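Local coordinates for protein CBIX (Paracoccus pantotrophus, PDB 4CCS) that probably inserts ferrous iron into sirohydrochlorin as the terminal chelatase of siroheme biosynthesis in denitrifying bacteria, at residues A[189-192]-A[193-196]. Numbering follows the deposited sequence.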
ATOM      1  N   THR A 189      12.172  -4.370   2.164  1.00 15.51           N
ATOM      2  CA  THR A 189      12.995  -3.614   3.145  1.00 15.95           C
ATOM      3  C   THR A 189      12.680  -3.991   4.608  1.00 19.21           C
ATOM      4  O   THR A 189      13.603  -4.139   5.419  1.00 18.70           O
ATOM      5  CB  THR A 189      12.836  -2.111   2.907  1.00 21.71           C
ATOM      6  OG1 THR A 189      13.335  -1.800   1.605  1.00 20.65           O
ATOM      7  CG2 THR A 189      13.534  -1.235   3.971  1.00 24.85           C
ATOM      8  N   ASP A 190      11.394  -4.164   4.936  1.00 16.41           N
ATOM      9  CA  ASP A 190      10.962  -4.460   6.299  1.00 15.96           C
ATOM     10  C   ASP A 190      11.225  -5.890   6.764  1.00 21.70           C
ATOM     11  O   ASP A 190      11.139  -6.152   7.974  1.00 22.86           O
ATOM     12  CB  ASP A 190       9.495  -4.081   6.484  1.00 16.93           C
ATOM     13  CG  ASP A 190       9.288  -2.600   6.750  1.00 19.58           C
ATOM     14  OD1 ASP A 190      10.279  -1.826   6.673  1.00 19.51           O
ATOM     15  OD2 ASP A 190       8.155  -2.213   7.027  1.00 20.99           O
ATOM     16  N   ASP A 191      11.590  -6.800   5.837  1.00 17.61           N
ATOM     17  CA  ASP A 191      11.934  -8.192   6.149  1.00 17.34           C
ATOM     18  C   ASP A 191      10.925  -8.880   7.094  1.00 20.21           C
ATOM     19  O   ASP A 191      11.285  -9.366   8.176  1.00 18.71           O
ATOM     20  CB  ASP A 191      13.378  -8.280   6.689  1.00 19.40           C
ATOM     21  CG  ASP A 191      14.017  -9.659   6.636  1.00 25.88           C
ATOM     22  OD1 ASP A 191      13.360 -10.604   6.144  1.00 24.33           O
ATOM     23  OD2 ASP A 191      15.159  -9.800   7.129  1.00 31.72           O
ATOM     24  N   LEU A 192       9.653  -8.906   6.671  1.00 17.92           N
ATOM     25  CA  LEU A 192       8.575  -9.581   7.402  1.00 18.91           C
ATOM     26  C   LEU A 192       8.877 -11.067   7.644  1.00 22.30           C
ATOM     27  O   LEU A 192       8.546 -11.544   8.733  1.00 21.16           O
ATOM     28  CB  LEU A 192       7.230  -9.445   6.661  1.00 19.90           C
ATOM     29  CG  LEU A 192       6.323  -8.298   7.072  1.00 27.07           C
ATOM     30  CD1 LEU A 192       6.951  -6.958   6.758  1.00 28.44           C
ATOM     31  CD2 LEU A 192       4.992  -8.407   6.349  1.00 29.31           C
ATOM     32  N   PRO A 193       9.530 -11.803   6.681  1.00 20.74           N
ATOM     33  CA  PRO A 193       9.828 -13.215   6.968  1.00 20.42           C
ATOM     34  C   PRO A 193      10.657 -13.427   8.230  1.00 23.61           C
ATOM     35  O   PRO A 193      10.328 -14.326   8.991  1.00 23.98           O
ATOM     36  CB  PRO A 193      10.531 -13.691   5.703  1.00 22.27           C
ATOM     37  CG  PRO A 193       9.884 -12.895   4.638  1.00 26.52           C
ATOM     38  CD  PRO A 193       9.735 -11.529   5.237  1.00 22.43           C
ATOM     39  N   ALA A 194      11.650 -12.553   8.505  1.00 20.33           N
ATOM     40  CA  ALA A 194      12.492 -12.646   9.701  1.00 21.31           C
ATOM     41  C   ALA A 194      11.692 -12.370  10.984  1.00 24.35           C
ATOM     42  O   ALA A 194      11.889 -13.059  11.986  1.00 23.19           O
ATOM     43  CB  ALA A 194      13.673 -11.682   9.595  1.00 22.80           C
ATOM     44  N   ALA A 195      10.791 -11.363  10.946  1.00 20.63           N
ATOM     45  CA  ALA A 195       9.948 -10.970  12.083  1.00 20.03           C
ATOM     46  C   ALA A 195       8.932 -12.066  12.388  1.00 20.96           C
ATOM     47  O   ALA A 195       8.716 -12.399  13.547  1.00 20.90           O
ATOM     48  CB  ALA A 195       9.233  -9.666  11.761  1.00 20.73           C
ATOM     49  N   LEU A 196       8.328 -12.649  11.345  1.00 16.23           N
ATOM     50  CA  LEU A 196       7.347 -13.718  11.523  1.00 15.47           C
ATOM     51  C   LEU A 196       8.019 -15.008  11.960  1.00 20.42           C
ATOM     52  O   LEU A 196       7.408 -15.777  12.694  1.00 19.46           O
ATOM     53  CB  LEU A 196       6.499 -13.924  10.248  1.00 15.23           C
ATOM     54  CG  LEU A 196       5.576 -12.751   9.882  1.00 19.80           C
ATOM     55  CD1 LEU A 196       5.043 -12.896   8.486  1.00 20.81           C
ATOM     56  CD2 LEU A 196       4.424 -12.616  10.865  1.00 20.71           C
TER
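Asp191 meets Ala194 at the start of helix 192-199, where it occupies the N-cap position. From CB its side chain runs with CG anti to the backbone N (chi1 -161°), which carries the carboxylate to the first turn. There CG lies 3.6 Å from Ala194 CB, OD2 approaches that methyl more closely, at 3.4 Å from Ala194 CB, and OD1 comes within 3.5 Å of Ala194 N, so that the carboxylate lies beside this NH as well as against the methyl group. The first main-chain bonds of the helix are weak: Asp191 O accepts from Ala194 N (3.2 Å, bent to 127° at the hydrogen) and from Ala195 N, straighter but long. The latter opens the i to i+4 pattern, and the next bond of that pattern is firm, Leu196 N donating to Leu192 O over 2.8 Å. Pro193, in the first turn, has no hydrogen on its N to donate.

The positive phi of Asp191 (47°) marks the break from helix 184-189, making this a tight helix-to-helix junction. Just before it, Asp190 OD2 is hydrogen-bonded to His127 ND1; beyond it, Leu192 packs on Ile158, while Leu196 packs on Ile164. A negative carboxylate at the N-terminal end of the helix, beside Ala194 N, is consistent with favourable interaction with the helix dipole.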